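Local coordinates for takeout-like protein 1 (PDB 3E8T) that binds ubiquinone-8 in a long internal tunnel and probably serves as a carrier of hydrophobic ligands in insects, at residues A[34-47]-A[193-207]. Residues are numbered along the deposited sequence; the frame is centred on the assembly and turned at random.
With UQ8 (Ubiquinone-8), chain B.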
loop_
_atom_site.group_PDB
_atom_site.type_symbol
_atom_site.label_atom_id
_atom_site.label_comp_id
_atom_site.label_asym_id
_atom_site.label_seq_id
_atom_site.Cartn_x
_atom_site.Cartn_y
_atom_site.Cartn_z
ATOM N N HIS A 34 19.920 -7.072 4.332
ATOM C CA HIS A 34 19.067 -7.500 5.434
ATOM C C HIS A 34 17.821 -8.196 4.961
ATOM O O HIS A 34 16.964 -8.531 5.781
ATOM C CB HIS A 34 18.660 -6.285 6.265
ATOM C CG HIS A 34 19.801 -5.705 7.026
ATOM N ND1 HIS A 34 20.134 -6.155 8.281
ATOM C CD2 HIS A 34 20.758 -4.831 6.666
ATOM C CE1 HIS A 34 21.221 -5.528 8.692
ATOM N NE2 HIS A 34 21.629 -4.725 7.730
ATOM N N GLY A 35 17.687 -8.388 3.653
ATOM C CA GLY A 35 16.516 -9.069 3.114
ATOM C C GLY A 35 15.268 -8.200 3.019
ATOM O O GLY A 35 14.174 -8.750 2.959
ATOM N N VAL A 36 15.429 -6.877 3.034
ATOM C CA VAL A 36 14.305 -5.929 2.935
ATOM C C VAL A 36 14.282 -5.384 1.525
ATOM O O VAL A 36 15.197 -4.670 1.105
ATOM C CB VAL A 36 14.394 -4.801 3.987
ATOM C CG1 VAL A 36 13.268 -3.809 3.777
ATOM C CG2 VAL A 36 14.371 -5.378 5.399
ATOM N N GLU A 37 13.199 -5.702 0.834
ATOM C CA GLU A 37 13.032 -5.360 -0.550
ATOM C C GLU A 37 12.744 -3.862 -0.734
ATOM O O GLU A 37 12.312 -3.193 0.195
ATOM C CB GLU A 37 11.865 -6.189 -1.093
ATOM C CG GLU A 37 12.074 -7.707 -0.923
ATOM C CD GLU A 37 10.846 -8.561 -1.267
ATOM O OE1 GLU A 37 9.801 -8.493 -0.571
ATOM O OE2 GLU A 37 10.915 -9.317 -2.263
ATOM N N VAL A 38 13.019 -3.322 -1.912
ATOM C CA VAL A 38 12.677 -1.946 -2.221
ATOM C C VAL A 38 11.147 -1.790 -2.220
ATOM O O VAL A 38 10.421 -2.596 -2.783
ATOM C CB VAL A 38 13.215 -1.535 -3.589
ATOM C CG1 VAL A 38 12.825 -0.101 -3.955
ATOM C CG2 VAL A 38 14.720 -1.777 -3.686
ATOM N N MET A 39 10.649 -0.762 -1.550
ATOM C CA MET A 39 9.203 -0.507 -1.462
ATOM C C MET A 39 8.777 0.773 -2.125
ATOM O O MET A 39 7.604 1.119 -2.090
ATOM C CB MET A 39 8.731 -0.576 -0.011
ATOM C CG MET A 39 8.738 -2.012 0.508
ATOM S SD MET A 39 8.723 -2.193 2.270
ATOM C CE MET A 39 10.487 -2.006 2.648
ATOM N N ASP A 40 9.710 1.493 -2.748
ATOM C CA ASP A 40 9.379 2.619 -3.636
ATOM C C ASP A 40 10.537 2.705 -4.629
ATOM O O ASP A 40 11.613 3.195 -4.289
ATOM C CB ASP A 40 9.129 3.952 -2.897
ATOM C CG ASP A 40 8.542 5.032 -3.835
ATOM O OD1 ASP A 40 8.476 4.796 -5.076
ATOM O OD2 ASP A 40 8.150 6.136 -3.368
ATOM N N VAL A 41 10.385 2.148 -5.818
ATOM C CA VAL A 41 9.165 1.606 -6.408
ATOM C C VAL A 41 8.988 0.191 -5.926
ATOM O O VAL A 41 9.930 -0.604 -5.932
ATOM C CB VAL A 41 9.275 1.662 -7.930
ATOM C CG1 VAL A 41 8.075 1.053 -8.569
ATOM C CG2 VAL A 41 9.374 3.105 -8.420
ATOM N N LEU A 42 7.806 -0.137 -5.451
ATOM C CA LEU A 42 7.462 -1.487 -5.022
ATOM C C LEU A 42 6.996 -2.328 -6.181
ATOM O O LEU A 42 6.089 -1.930 -6.891
ATOM C CB LEU A 42 6.338 -1.434 -3.988
ATOM C CG LEU A 42 5.795 -2.741 -3.432
ATOM C CD1 LEU A 42 6.846 -3.538 -2.654
ATOM C CD2 LEU A 42 4.554 -2.536 -2.583
ATOM N N ASP A 43 7.648 -3.481 -6.369
ATOM C CA ASP A 43 7.195 -4.444 -7.348
ATOM C C ASP A 43 6.068 -5.273 -6.742
ATOM O O ASP A 43 6.194 -5.823 -5.669
ATOM C CB ASP A 43 8.388 -5.317 -7.796
ATOM C CG ASP A 43 9.239 -4.645 -8.863
ATOM O OD1 ASP A 43 8.731 -4.480 -9.978
ATOM O OD2 ASP A 43 10.420 -4.270 -8.607
ATOM N N LEU A 44 4.946 -5.306 -7.425
ATOM C CA LEU A 44 3.807 -6.104 -7.002
ATOM C C LEU A 44 3.862 -7.460 -7.675
ATOM O O LEU A 44 4.125 -7.542 -8.877
ATOM C CB LEU A 44 2.492 -5.403 -7.397
ATOM C CG LEU A 44 2.377 -3.978 -6.865
ATOM C CD1 LEU A 44 1.141 -3.274 -7.417
ATOM C CD2 LEU A 44 2.375 -3.955 -5.316
ATOM N N ASP A 45 3.557 -8.516 -6.955
ATOM C CA ASP A 45 3.436 -9.804 -7.592
ATOM C C ASP A 45 2.235 -9.755 -8.543
ATOM O O ASP A 45 1.283 -9.030 -8.326
ATOM C CB ASP A 45 3.270 -10.916 -6.547
ATOM C CG ASP A 45 4.526 -11.174 -5.740
ATOM O OD1 ASP A 45 5.569 -10.601 -6.038
ATOM O OD2 ASP A 45 4.398 -11.957 -4.775
ATOM N N ASP A 46 2.274 -10.555 -9.584
ATOM C CA ASP A 46 1.184 -10.642 -10.537
ATOM C C ASP A 46 -0.085 -10.988 -9.822
ATOM O O ASP A 46 -0.081 -11.831 -8.908
ATOM C CB ASP A 46 1.575 -11.616 -11.666
ATOM C CG ASP A 46 2.823 -11.076 -12.523
ATOM O OD1 ASP A 46 3.309 -9.941 -12.293
ATOM O OD2 ASP A 46 3.288 -11.776 -13.470
ATOM N N PHE A 47 -1.181 -10.315 -10.166
ATOM C CA PHE A 47 -2.435 -10.616 -9.502
ATOM C C PHE A 47 -3.605 -10.433 -10.441
ATOM O O PHE A 47 -3.476 -9.825 -11.487
ATOM C CB PHE A 47 -2.636 -9.870 -8.176
ATOM C CG PHE A 47 -2.847 -8.384 -8.311
ATOM C CD1 PHE A 47 -4.108 -7.843 -8.328
ATOM C CD2 PHE A 47 -1.807 -7.515 -8.409
ATOM C CE1 PHE A 47 -4.299 -6.485 -8.493
ATOM C CE2 PHE A 47 -1.995 -6.183 -8.546
ATOM C CZ PHE A 47 -3.244 -5.648 -8.588
ATOM N N VAL A 193 -6.001 -4.287 -4.951
ATOM C CA VAL A 193 -4.776 -3.586 -5.286
ATOM C C VAL A 193 -4.015 -3.199 -4.015
ATOM O O VAL A 193 -2.817 -3.428 -3.867
ATOM C CB VAL A 193 -5.123 -2.361 -6.167
ATOM C CG1 VAL A 193 -3.856 -1.579 -6.542
ATOM C CG2 VAL A 193 -5.891 -2.827 -7.409
ATOM N N MET A 194 -4.746 -2.644 -3.047
ATOM C CA MET A 194 -4.169 -2.326 -1.747
ATOM C C MET A 194 -3.527 -3.576 -1.151
ATOM O O MET A 194 -2.431 -3.502 -0.603
ATOM C CB MET A 194 -5.248 -1.792 -0.790
ATOM C CG MET A 194 -4.744 -1.610 0.653
ATOM S SD MET A 194 -5.985 -0.837 1.710
ATOM C CE MET A 194 -7.276 -2.096 1.832
ATOM N N GLU A 195 -4.214 -4.714 -1.221
ATOM C CA GLU A 195 -3.708 -5.944 -0.591
ATOM C C GLU A 195 -2.441 -6.411 -1.268
ATOM O O GLU A 195 -1.528 -6.952 -0.611
ATOM C CB GLU A 195 -4.747 -7.045 -0.590
ATOM C CG GLU A 195 -4.253 -8.401 -0.074
ATOM C CD GLU A 195 -3.786 -8.511 1.409
ATOM O OE1 GLU A 195 -3.592 -7.515 2.170
ATOM O OE2 GLU A 195 -3.566 -9.683 1.809
ATOM N N ALA A 196 -2.340 -6.265 -2.585
ATOM C CA ALA A 196 -1.131 -6.707 -3.324
ATOM C C ALA A 196 0.072 -5.950 -2.751
ATOM O O ALA A 196 1.192 -6.472 -2.646
ATOM C CB ALA A 196 -1.288 -6.399 -4.830
ATOM N N ALA A 197 -0.151 -4.690 -2.419
ATOM C CA ALA A 197 0.937 -3.899 -1.847
ATOM C C ALA A 197 1.146 -4.200 -0.373
ATOM O O ALA A 197 2.271 -4.392 0.084
ATOM C CB ALA A 197 0.678 -2.448 -2.059
ATOM N N ALA A 198 0.048 -4.183 0.385
ATOM C CA ALA A 198 0.147 -4.301 1.831
ATOM C C ALA A 198 0.766 -5.617 2.278
ATOM O O ALA A 198 1.519 -5.667 3.239
ATOM C CB ALA A 198 -1.241 -4.127 2.471
ATOM N N LYS A 199 0.455 -6.707 1.590
ATOM C CA LYS A 199 0.987 -7.986 2.043
ATOM C C LYS A 199 2.513 -8.000 1.946
ATOM O O LYS A 199 3.200 -8.520 2.841
ATOM C CB LYS A 199 0.369 -9.147 1.260
ATOM C CG LYS A 199 0.767 -9.278 -0.184
ATOM C CD LYS A 199 -0.249 -10.213 -0.853
ATOM C CE LYS A 199 0.228 -10.846 -2.109
ATOM N NZ LYS A 199 -0.870 -11.689 -2.683
ATOM N N LYS A 200 3.058 -7.365 0.904
ATOM C CA LYS A 200 4.503 -7.281 0.709
ATOM C C LYS A 200 5.150 -6.348 1.720
ATOM O O LYS A 200 6.202 -6.659 2.287
ATOM C CB LYS A 200 4.815 -6.795 -0.712
ATOM C CG LYS A 200 6.276 -6.804 -1.105
ATOM C CD LYS A 200 6.408 -7.014 -2.597
ATOM C CE LYS A 200 7.849 -7.004 -3.041
ATOM N NZ LYS A 200 7.980 -7.484 -4.460
ATOM N N ILE A 201 4.562 -5.177 1.902
ATOM C CA ILE A 201 5.082 -4.232 2.868
ATOM C C ILE A 201 5.057 -4.815 4.282
ATOM O O ILE A 201 6.047 -4.707 5.025
ATOM C CB ILE A 201 4.323 -2.900 2.797
ATOM C CG1 ILE A 201 4.520 -2.261 1.412
ATOM C CG2 ILE A 201 4.754 -1.935 3.890
ATOM C CD1 ILE A 201 3.543 -1.224 1.034
ATOM N N PHE A 202 3.956 -5.435 4.677
ATOM C CA PHE A 202 3.887 -6.029 5.999
ATOM C C PHE A 202 4.953 -7.084 6.210
ATOM O O PHE A 202 5.599 -7.154 7.258
ATOM C CB PHE A 202 2.494 -6.647 6.218
ATOM C CG PHE A 202 2.314 -7.288 7.551
ATOM C CD1 PHE A 202 2.071 -6.528 8.673
ATOM C CD2 PHE A 202 2.412 -8.655 7.676
ATOM C CE1 PHE A 202 1.897 -7.149 9.895
ATOM C CE2 PHE A 202 2.252 -9.257 8.897
ATOM C CZ PHE A 202 1.983 -8.493 9.986
ATOM N N LYS A 203 5.130 -7.969 5.235
ATOM C CA LYS A 203 6.126 -9.009 5.376
ATOM C C LYS A 203 7.517 -8.394 5.598
ATOM O O LYS A 203 8.303 -8.885 6.401
ATOM C CB LYS A 203 6.101 -9.910 4.156
ATOM C CG LYS A 203 7.058 -11.055 4.177
ATOM C CD LYS A 203 6.997 -11.756 2.875
ATOM C CE LYS A 203 7.740 -10.973 1.823
ATOM N NZ LYS A 203 7.077 -11.077 0.496
ATOM N N ASN A 204 7.844 -7.323 4.876
ATOM C CA ASN A 204 9.138 -6.663 5.019
ATOM C C ASN A 204 9.319 -5.963 6.351
ATOM O O ASN A 204 10.380 -6.089 6.989
ATOM C CB ASN A 204 9.360 -5.738 3.834
ATOM C CG ASN A 204 9.856 -6.499 2.613
ATOM O OD1 ASN A 204 11.049 -6.772 2.488
ATOM N ND2 ASN A 204 8.958 -6.848 1.706
ATOM N N ILE A 205 8.306 -5.244 6.814
ATOM C CA ILE A 205 8.416 -4.608 8.150
ATOM C C ILE A 205 8.522 -5.668 9.254
ATOM O O ILE A 205 9.333 -5.526 10.191
ATOM C CB ILE A 205 7.275 -3.642 8.454
ATOM C CG1 ILE A 205 7.094 -2.585 7.368
ATOM C CG2 ILE A 205 7.474 -3.004 9.811
ATOM C CD1 ILE A 205 5.673 -1.884 7.482
ATOM N N LYS A 206 7.713 -6.710 9.159
ATOM C CA LYS A 206 7.772 -7.806 10.116
ATOM C C LYS A 206 9.159 -8.422 10.185
ATOM O O LYS A 206 9.713 -8.643 11.270
ATOM C CB LYS A 206 6.741 -8.858 9.771
ATOM C CG LYS A 206 6.782 -10.076 10.620
ATOM C CD LYS A 206 5.621 -11.016 10.276
ATOM C CE LYS A 206 5.763 -12.399 10.846
ATOM N NZ LYS A 206 5.892 -12.449 12.312
ATOM N N HIS A 207 9.734 -8.702 9.038
ATOM C CA HIS A 207 11.075 -9.257 8.964
ATOM C C HIS A 207 12.099 -8.338 9.601
ATOM O O HIS A 207 12.990 -8.790 10.372
ATOM C CB HIS A 207 11.400 -9.456 7.475
ATOM C CG HIS A 207 12.798 -9.888 7.214
ATOM N ND1 HIS A 207 13.277 -11.132 7.564
ATOM C CD2 HIS A 207 13.826 -9.218 6.656
ATOM C CE1 HIS A 207 14.548 -11.211 7.198
ATOM N NE2 HIS A 207 14.910 -10.055 6.669
HETATM C C45 UQ8 B . -9.074 -1.555 -15.600
HETATM C C44 UQ8 B . -10.300 -1.046 -14.837
HETATM C C46 UQ8 B . -11.332 -0.581 -15.830
HETATM C C43 UQ8 B . -9.973 0.065 -13.856
HETATM C C42 UQ8 B . -8.722 -0.267 -13.029
HETATM C C41 UQ8 B . -9.046 -1.393 -12.055
HETATM C C39 UQ8 B . -8.462 -1.088 -10.692
HETATM C C40 UQ8 B . -7.500 -2.052 -10.002
HETATM C C38 UQ8 B . -8.859 0.041 -10.026
HETATM C C37 UQ8 B . -8.389 0.427 -8.779
HETATM C C36 UQ8 B . -8.858 1.870 -8.596
HETATM C C34 UQ8 B . -8.284 2.531 -7.356
HETATM C C35 UQ8 B . -8.515 3.895 -7.251
HETATM C C33 UQ8 B . -7.514 1.812 -6.445
HETATM C C32 UQ8 B . -6.950 2.249 -5.251
HETATM C C31 UQ8 B . -5.713 1.360 -4.952
HETATM C C29 UQ8 B . -5.095 1.624 -3.586
HETATM C C30 UQ8 B . -6.006 1.790 -2.328
HETATM C C28 UQ8 B . -3.713 1.722 -3.462
HETATM C C27 UQ8 B . -3.029 1.963 -2.277
HETATM C C26 UQ8 B . -1.640 1.307 -2.279
HETATM C C24 UQ8 B . -0.813 1.781 -1.079
HETATM C C25 UQ8 B . -0.312 3.233 -0.999
HETATM C C23 UQ8 B . -0.525 0.896 -0.063
HETATM C C22 UQ8 B . 0.218 1.149 1.093
HETATM C C21 UQ8 B . 0.170 -0.045 2.047
HETATM C C19 UQ8 B . 0.643 0.240 3.473
HETATM C C20 UQ8 B . 0.406 -0.939 4.415
HETATM C C18 UQ8 B . 2.080 0.775 3.542
HETATM C C17 UQ8 B . 2.545 0.951 4.994
HETATM C C16 UQ8 B . 3.745 1.903 5.129
HETATM C C14 UQ8 B . 4.364 1.722 6.510
HETATM C C15 UQ8 B . 3.437 1.513 7.722
HETATM C C13 UQ8 B . 5.746 1.712 6.690
HETATM C C12 UQ8 B . 6.344 1.528 7.934
HETATM C C11 UQ8 B . 7.731 2.192 8.057
HETATM C C9 UQ8 B . 8.077 2.507 9.524
HETATM C C10 UQ8 B . 7.209 1.714 10.516
HETATM C C8 UQ8 B . 9.562 2.236 9.748
HETATM C C7 UQ8 B . 9.819 1.015 10.635
HETATM C C6 UQ8 B . 9.727 1.326 12.149
HETATM C C1 UQ8 B . 9.041 0.441 12.989
HETATM C C1M UQ8 B . 8.459 -0.693 12.423
HETATM C C2 UQ8 B . 8.924 0.673 14.365
HETATM O O2 UQ8 B . 8.323 -0.111 15.106
HETATM C C3 UQ8 B . 9.504 1.799 14.928
HETATM O O3 UQ8 B . 9.389 2.022 16.268
HETATM C C3M UQ8 B . 10.419 1.327 16.969
HETATM C C4 UQ8 B . 10.185 2.701 14.120
HETATM O O4 UQ8 B . 10.750 3.805 14.693
HETATM C C4M UQ8 B . 9.777 4.532 15.458
HETATM C C5 UQ8 B . 10.295 2.467 12.742
HETATM O O5 UQ8 B . 10.916 3.280 12.052
HETATM O O HOH W 1 11.526 -9.363 3.905
HETATM O O HOH W 2 2.303 -8.414 -4.247
HETATM O O HOH W 3 7.638 -10.488 -4.335
#
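Residues 34-47 run against the direction of helix 193-207, bringing Val36 beside Asn204 and Leu44 beside Ala196, while strand 42-44 crosses the helix at 121° with 8.6 Å between axes. Asn204 grips Glu37 twice: OD1 takes the backbone N from above the amide plane, and ND2 gives a nearly straight bond (174°) to the anti lone pair of OE1, 2.9 Å away. The other ND2 hydrogen goes to Lys200 O, which also accepts Asn204 N from its opposite face, and a water ties OD1 to Gly35 O, fixing the amide's rotation. A leucine in place of Asn204 would probably leave Glu37 N and OE1 without these mates and Lys200 O without its second donor. Lys200, its chain stretched out from a chi1 of -174°, lies alongside Leu42 CD1, pointing the opposite way, and in the conformer given here brings NZ to Asp43 O at 2.7 Å; a water links NZ to Asp45 OD1. Where the loop begins, His207 NE2 donates in its ring plane to His34 O (2.7 Å). Toward the strand, Leu42 CD2 and Leu44 CD2 pack on Ala197, and Ala196 CB lies over one face of Phe47, 4.1 Å from the ring centroid. Val193 and Ile201 also touch ubiquinone-8; the contact joins edge strand 42-51 and its preceding loop to the long tunnel-lining helix, wrapped in the curved antiparallel sheet of the juvenile hormone-binding protein fold.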